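Local atomic coordinates of putative Type I topoisomerase (Deinococcus radiodurans, PDB entry 3M4A), a protein that binds DNA and, as a type IB topoisomerase, probably breaks one strand of it without ATP, lets strands pass and rejoins the cut. Residues R94-A99 with M331-R336; A190-L195 with P201-T206. All coordinates share one frame; numbering follows the deposited sequence. Where two conformers were deposited one is given.

In the fold
The two contacts lie on opposite sides of the chain's centre. Their own centres are about 35 Å apart, and the nearest atoms are about 18 Å apart, so they do not touch. Interaction 1 pairs helix 91-113 with helix 323-337, the last helix of the modelled chain, and spans most of the polypeptide. Interaction 2 is local. It falls within that span and joins helix 186-196 to the segment leading into strand 205-207, only a few residues on. Helix 186-196 also meets the bound DNA in interaction 2, while interaction 1 stays about 15 Å from the nucleic acid at its nearest atom. Interaction 1 thus brings the end of the modelled chain back against helix 91-113, and interaction 2 packs a DNA-contacting helix against the following segment.

Interaction 1 of 2, residues R94-A99 with M331-R336; sequences RLTRFA and MLESER
Leu332 meets Leu95 and Thr96 where two helices of this mostly helical part of the type IB topoisomerase fold pack at an angle. Helix 323-337 closes the modelled chain and lies against helix 91-113. Their short segments approach to 9.6 Å between axes, and their N-to-C directions differ by 131°, so the pair is roughly antiparallel but strongly splayed. The interface is small, with 190 Å² buried in total.

Met331 packs on Ile294 of helix 292-299. Its carbonyl oxygen accepts from both the backbone N and the hydroxyl of Ser334.

Leu332 is the main apolar contact of its helix. Its CD1 reaches Leu95 CB at 3.8 Å. The side chains of Leu332 and Thr96 lie alongside each other and point opposite ways. In the Thr96 conformer described, one of two deposited, OG1 comes within 3.6 Å of Leu332 CB, a contact with carbon. The polar partner of this hydroxyl is Trp92 O, one turn back in its own helix. That bond fits the Thr96 torsion, which sets OG1 beside the backbone N (chi1 -54°) and CG2 anti to it. Leu332 also touches Ile294, and Leu95 packs on Thr240 and Thr244 of helix 235-254, so the two leucines join neighbouring helices.

Glu333 lies at the edge of the contact. Its chain is extended beyond CG, and its aliphatic part crosses the Thr96 methyl, with Glu333 CG 3.6 Å from Thr96 CG2.

Ser334 and Glu335 are engaged by Arg297. Ser334 OG hydrogen-bonds Arg297, and Glu335 forms a salt bridge with it.

Arg336 rests on Trp92. Arg97 has its salt bridge with Glu63. The two arginines carry like charges and are not in contact: Arg97 NH2 and Arg336 NH2 are 5.9 Å apart.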
loop_
_atom_site.group_PDB
_atom_site.type_symbol
_atom_site.label_atom_id
_atom_site.label_comp_id
_atom_site.label_asym_id
_atom_site.label_seq_id
_atom_site.Cartn_x
_atom_site.Cartn_y
_atom_site.Cartn_z
ATOM N N ARG A 94 -3.914 -13.529 -1.170
ATOM C CA ARG A 94 -4.046 -12.169 -1.684
ATOM C C ARG A 94 -2.777 -11.349 -1.413
ATOM O O ARG A 94 -2.317 -10.612 -2.294
ATOM C CB ARG A 94 -5.263 -11.453 -1.102
ATOM C CG ARG A 94 -5.602 -10.168 -1.843
ATOM C CD ARG A 94 -6.817 -9.495 -1.262
ATOM N NE ARG A 94 -7.024 -8.144 -1.792
ATOM C CZ ARG A 94 -7.703 -7.871 -2.904
ATOM N NH1 ARG A 94 -8.268 -8.847 -3.610
ATOM N NH2 ARG A 94 -7.849 -6.614 -3.301
ATOM N N LEU A 95 -2.209 -11.490 -0.219
ATOM C CA LEU A 95 -1.017 -10.711 0.149
ATOM C C LEU A 95 0.245 -11.144 -0.597
ATOM O O LEU A 95 1.100 -10.312 -0.907
ATOM C CB LEU A 95 -0.761 -10.778 1.662
ATOM C CG LEU A 95 -1.728 -10.007 2.571
ATOM C CD1 LEU A 95 -1.222 -9.987 4.003
ATOM C CD2 LEU A 95 -1.956 -8.592 2.054
ATOM N N THR A 96 0.395 -12.439 -0.862
ATOM C CA THR A 96 1.534 -12.897 -1.659
ATOM C C THR A 96 1.470 -12.282 -3.042
ATOM O O THR A 96 2.479 -11.838 -3.576
ATOM C CB THR A 96 1.524 -14.441 -1.797
ATOM O OG1 THR A 96 1.455 -15.031 -0.497
ATOM C CG2 THR A 96 2.777 -14.929 -2.507
ATOM N N ARG A 97 0.274 -12.237 -3.616
ATOM C CA ARG A 97 0.100 -11.643 -4.925
ATOM C C ARG A 97 0.289 -10.124 -4.878
ATOM O O ARG A 97 0.919 -9.549 -5.757
ATOM C CB ARG A 97 -1.263 -11.998 -5.510
ATOM C CG ARG A 97 -1.348 -11.773 -7.010
ATOM C CD ARG A 97 -0.490 -12.768 -7.821
ATOM N NE ARG A 97 -1.067 -14.110 -7.851
ATOM C CZ ARG A 97 -2.038 -14.514 -8.670
ATOM N NH1 ARG A 97 -2.589 -13.680 -9.544
ATOM N NH2 ARG A 97 -2.473 -15.766 -8.610
ATOM N N PHE A 98 -0.232 -9.486 -3.837
ATOM C CA PHE A 98 0.005 -8.047 -3.637
ATOM C C PHE A 98 1.508 -7.735 -3.567
ATOM O O PHE A 98 1.976 -6.776 -4.189
ATOM C CB PHE A 98 -0.699 -7.563 -2.374
ATOM C CG PHE A 98 -0.575 -6.085 -2.135
ATOM C CD1 PHE A 98 -1.210 -5.190 -2.971
ATOM C CD2 PHE A 98 0.155 -5.590 -1.059
ATOM C CE1 PHE A 98 -1.134 -3.829 -2.765
ATOM C CE2 PHE A 98 0.239 -4.211 -0.835
ATOM C CZ PHE A 98 -0.388 -3.338 -1.698
ATOM N N ALA A 99 2.280 -8.554 -2.848
ATOM C CA ALA A 99 3.726 -8.370 -2.767
ATOM C C ALA A 99 4.370 -8.498 -4.145
ATOM O O ALA A 99 5.374 -7.848 -4.434
ATOM C CB ALA A 99 4.334 -9.387 -1.801
ATOM N N MET A 331 7.950 -15.789 3.764
ATOM C CA MET A 331 7.189 -16.436 4.850
ATOM C C MET A 331 5.779 -16.810 4.405
ATOM O O MET A 331 5.312 -17.931 4.676
ATOM C CB MET A 331 7.139 -15.554 6.099
ATOM C CG MET A 331 6.393 -16.181 7.255
ATOM S SD MET A 331 6.205 -15.062 8.659
ATOM C CE MET A 331 7.777 -15.251 9.468
ATOM N N LEU A 332 5.079 -15.893 3.744
ATOM C CA LEU A 332 3.732 -16.191 3.261
ATOM C C LEU A 332 3.758 -17.313 2.230
ATOM O O LEU A 332 2.874 -18.176 2.220
ATOM C CB LEU A 332 3.061 -14.962 2.671
ATOM C CG LEU A 332 2.769 -13.843 3.674
ATOM C CD1 LEU A 332 2.265 -12.608 2.915
ATOM C CD2 LEU A 332 1.757 -14.276 4.753
ATOM N N GLU A 333 4.774 -17.302 1.374
ATOM C CA GLU A 333 4.935 -18.365 0.376
ATOM C C GLU A 333 5.112 -19.763 1.011
ATOM O O GLU A 333 4.754 -20.772 0.388
ATOM C CB GLU A 333 6.071 -18.025 -0.604
ATOM C CG GLU A 333 5.663 -16.914 -1.580
ATOM C CD GLU A 333 6.771 -16.469 -2.526
ATOM O OE1 GLU A 333 7.972 -16.550 -2.160
ATOM O OE2 GLU A 333 6.419 -16.010 -3.642
ATOM N N SER A 334 5.615 -19.836 2.240
ATOM C CA SER A 334 5.768 -21.135 2.900
ATOM C C SER A 334 4.424 -21.823 3.173
ATOM O O SER A 334 4.387 -23.042 3.341
ATOM C CB SER A 334 6.569 -21.008 4.198
ATOM O OG SER A 334 5.833 -20.358 5.212
ATOM N N GLU A 335 3.334 -21.058 3.227
ATOM C CA GLU A 335 2.010 -21.635 3.469
ATOM C C GLU A 335 1.569 -22.457 2.254
ATOM O O GLU A 335 0.940 -23.508 2.400
ATOM C CB GLU A 335 0.989 -20.538 3.792
ATOM C CG GLU A 335 -0.416 -21.044 4.214
ATOM C CD GLU A 335 -0.484 -21.671 5.607
ATOM O OE1 GLU A 335 0.518 -21.712 6.346
ATOM O OE2 GLU A 335 -1.581 -22.134 5.974
ATOM N N ARG A 336 1.910 -21.979 1.058
ATOM C CA ARG A 336 1.668 -22.723 -0.177
ATOM C C ARG A 336 2.443 -24.028 -0.166
ATOM O O ARG A 336 1.900 -25.086 -0.501
ATOM C CB ARG A 336 2.078 -21.889 -1.398
ATOM C CG ARG A 336 1.899 -22.595 -2.743
ATOM C CD ARG A 336 2.190 -21.664 -3.898
ATOM N NE ARG A 336 1.255 -20.540 -3.933
ATOM C CZ ARG A 336 -0.002 -20.605 -4.381
ATOM N NH1 ARG A 336 -0.507 -21.746 -4.854
ATOM N NH2 ARG A 336 -0.763 -19.520 -4.361
#

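Interaction 2 of 2, residues A190-L195 with P201-T206; sequences ANMQKL and PWLFQT. With nucleotides of chain B.
Leu195 packs on Leu203 and Phe204 where helix 186-196 of the catalytic core turns back, through a short connection, onto the segment entering strand 205-207. Leu195 directs CG at this segment, and the fork there splits its methyls. CD1 meets Phe204 CD2 at 3.8 Å, obliquely to the ring. CD2 goes to the carbonyls of Leu203 and Gln205. It lies 3.4 Å from Gln205 O, which is buried without a polar partner in the model.

Met192, in the conformer described of two deposited, bends twice. Chi2 (58°) turns SD to 3.7 Å from Leu203 CD1, and chi3 (76°) turns CE toward Phe204 CZ. The Met192 and Leu203 side chains cross at about a right angle. Leu203 CG in turn sits over the centre of the Phe204 ring.

The helix also faces DNA. Asn191 ND2 donates an almost straight bond of 2.9 Å to OP1 of DG9 of chain B (173°). Lys194 NZ bonds Asn191 OD1 from above the carbonyl plane. With an alanine here in place of Asn191, OP1 would probably lose its amide donor and the Lys194 ammonium this acceptor.

Gln205 OE1 is held by Arg214, and NE2 also bonds Pro199 O. One water joins Leu195 O (2.7 Å) to the loop at Leu203 O (2.6 Å) and accepts from Gln205 NE2 at 2.8 Å.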
loop_
_atom_site.group_PDB
_atom_site.type_symbol
_atom_site.label_atom_id
_atom_site.label_comp_id
_atom_site.label_asym_id
_atom_site.label_seq_id
_atom_site.Cartn_x
_atom_site.Cartn_y
_atom_site.Cartn_z
ATOM N N ALA A 190 11.630 16.002 1.815
ATOM C CA ALA A 190 11.909 17.149 0.936
ATOM C C ALA A 190 10.632 17.702 0.280
ATOM O O ALA A 190 10.417 18.922 0.208
ATOM C CB ALA A 190 12.902 16.739 -0.134
ATOM N N ASN A 191 9.776 16.792 -0.176
ATOM C CA ASN A 191 8.565 17.200 -0.866
ATOM C C ASN A 191 7.469 17.636 0.096
ATOM O O ASN A 191 6.647 18.476 -0.260
ATOM C CB ASN A 191 8.087 16.123 -1.803
ATOM C CG ASN A 191 8.906 16.080 -3.076
ATOM O OD1 ASN A 191 8.722 16.916 -3.968
ATOM N ND2 ASN A 191 9.829 15.127 -3.162
ATOM N N MET A 192 7.465 17.109 1.316
ATOM C CA MET A 192 6.528 17.600 2.326
ATOM C C MET A 192 6.827 19.074 2.627
ATOM O O MET A 192 5.911 19.889 2.806
ATOM C CB MET A 192 6.600 16.755 3.597
ATOM C CG MET A 192 5.525 17.047 4.609
ATOM S SD MET A 192 3.874 16.822 3.930
ATOM C CE MET A 192 3.751 15.037 3.920
ATOM N N GLN A 193 8.115 19.434 2.673
ATOM C CA GLN A 193 8.492 20.837 2.868
ATOM C C GLN A 193 7.916 21.709 1.749
ATOM O O GLN A 193 7.400 22.785 2.006
ATOM C CB GLN A 193 10.011 21.007 2.941
ATOM C CG GLN A 193 10.653 20.391 4.173
ATOM C CD GLN A 193 10.729 21.305 5.401
ATOM O OE1 GLN A 193 10.023 22.311 5.512
ATOM N NE2 GLN A 193 11.596 20.929 6.350
ATOM N N LYS A 194 8.025 21.242 0.512
ATOM C CA LYS A 194 7.467 21.950 -0.651
ATOM C C LYS A 194 5.946 22.085 -0.570
ATOM O O LYS A 194 5.401 23.144 -0.882
ATOM C CB LYS A 194 7.832 21.238 -1.957
ATOM C CG LYS A 194 9.316 21.166 -2.278
ATOM C CD LYS A 194 9.534 20.335 -3.565
ATOM C CE LYS A 194 10.897 19.673 -3.605
ATOM N NZ LYS A 194 10.950 18.596 -4.654
ATOM N N LEU A 195 5.252 21.029 -0.157
ATOM C CA LEU A 195 3.797 21.118 0.036
ATOM C C LEU A 195 3.431 22.164 1.096
ATOM O O LEU A 195 2.502 22.943 0.924
ATOM C CB LEU A 195 3.191 19.744 0.395
ATOM C CG LEU A 195 3.112 18.717 -0.734
ATOM C CD1 LEU A 195 2.823 17.327 -0.198
ATOM C CD2 LEU A 195 2.026 19.100 -1.734
ATOM N N PRO A 201 -5.390 25.957 3.957
ATOM C CA PRO A 201 -5.147 25.052 5.081
ATOM C C PRO A 201 -4.849 23.582 4.735
ATOM O O PRO A 201 -4.461 22.836 5.623
ATOM C CB PRO A 201 -6.472 25.116 5.841
ATOM C CG PRO A 201 -7.485 25.322 4.779
ATOM C CD PRO A 201 -6.833 26.086 3.676
ATOM N N TRP A 202 -5.023 23.182 3.478
ATOM C CA TRP A 202 -4.972 21.767 3.083
ATOM C C TRP A 202 -3.549 21.351 2.743
ATOM O O TRP A 202 -2.749 22.164 2.276
ATOM C CB TRP A 202 -5.884 21.513 1.884
ATOM C CG TRP A 202 -7.302 21.846 2.173
ATOM C CD1 TRP A 202 -7.996 22.951 1.739
ATOM C CD2 TRP A 202 -8.203 21.104 2.991
ATOM N NE1 TRP A 202 -9.275 22.926 2.231
ATOM C CE2 TRP A 202 -9.433 21.801 2.996
ATOM C CE3 TRP A 202 -8.101 19.905 3.709
ATOM C CZ2 TRP A 202 -10.542 21.347 3.694
ATOM C CZ3 TRP A 202 -9.207 19.454 4.414
ATOM C CH2 TRP A 202 -10.420 20.175 4.394
ATOM N N LEU A 203 -3.236 20.075 2.972
ATOM C CA LEU A 203 -1.870 19.601 2.809
ATOM C C LEU A 203 -1.561 19.164 1.371
ATOM O O LEU A 203 -0.564 19.601 0.794
ATOM C CB LEU A 203 -1.600 18.451 3.781
ATOM C CG LEU A 203 -0.157 17.937 3.818
ATOM C CD1 LEU A 203 0.878 19.063 4.003
ATOM C CD2 LEU A 203 -0.024 16.890 4.933
ATOM N N PHE A 204 -2.404 18.294 0.806
ATOM C CA PHE A 204 -2.096 17.662 -0.483
ATOM C C PHE A 204 -2.733 18.464 -1.596
ATOM O O PHE A 204 -3.934 18.361 -1.855
ATOM C CB PHE A 204 -2.486 16.175 -0.504
ATOM C CG PHE A 204 -1.671 15.360 0.454
ATOM C CD1 PHE A 204 -2.222 14.886 1.625
ATOM C CD2 PHE A 204 -0.307 15.150 0.209
ATOM C CE1 PHE A 204 -1.446 14.187 2.529
ATOM C CE2 PHE A 204 0.471 14.443 1.097
ATOM C CZ PHE A 204 -0.086 13.965 2.257
ATOM N N GLN A 205 -1.899 19.304 -2.201
ATOM C CA GLN A 205 -2.283 20.164 -3.302
ATOM C C GLN A 205 -1.299 20.001 -4.443
ATOM O O GLN A 205 -0.143 19.645 -4.240
ATOM C CB GLN A 205 -2.265 21.618 -2.845
ATOM C CG GLN A 205 -3.218 21.938 -1.704
ATOM C CD GLN A 205 -3.177 23.406 -1.330
ATOM O OE1 GLN A 205 -4.024 24.192 -1.769
ATOM N NE2 GLN A 205 -2.181 23.793 -0.544
ATOM N N THR A 206 -1.756 20.316 -5.646
ATOM C CA THR A 206 -0.908 20.262 -6.829
ATOM C C THR A 206 -0.871 21.665 -7.426
ATOM O O THR A 206 -1.845 22.388 -7.312
ATOM C CB THR A 206 -1.443 19.234 -7.843
ATOM O OG1 THR A 206 -0.660 19.259 -9.044
ATOM C CG2 THR A 206 -2.919 19.489 -8.189
ATOM P P DG B 9 12.895 14.713 -5.634
ATOM O OP1 DG B 9 11.480 15.188 -5.594
ATOM O OP2 DG B 9 13.824 15.061 -4.540
ATOM O "O5'" DG B 9 12.950 13.126 -5.797
ATOM C "C5'" DG B 9 12.192 12.474 -6.786
ATOM C "C4'" DG B 9 12.796 11.123 -7.133
ATOM O "O4'" DG B 9 14.105 11.233 -7.745
ATOM C "C3'" DG B 9 13.061 10.237 -5.921
ATOM O "O3'" DG B 9 12.727 8.909 -6.268
ATOM C "C2'" DG B 9 14.534 10.496 -5.564
ATOM C "C1'" DG B 9 15.153 10.654 -6.926
ATOM N N9 DG B 9 16.239 11.610 -7.087
ATOM C C8 DG B 9 16.303 12.862 -6.562
ATOM N N7 DG B 9 17.338 13.561 -6.930
ATOM C C5 DG B 9 18.012 12.705 -7.771
ATOM C C6 DG B 9 19.210 12.894 -8.487
ATOM O O6 DG B 9 19.945 13.885 -8.545
ATOM N N1 DG B 9 19.530 11.769 -9.213
ATOM C C2 DG B 9 18.803 10.606 -9.262
ATOM N N2 DG B 9 19.260 9.605 -10.027
ATOM N N3 DG B 9 17.667 10.432 -8.620
ATOM C C4 DG B 9 17.359 11.502 -7.873
HETATM O O HOH W 1 -0.092 22.190 0.504
#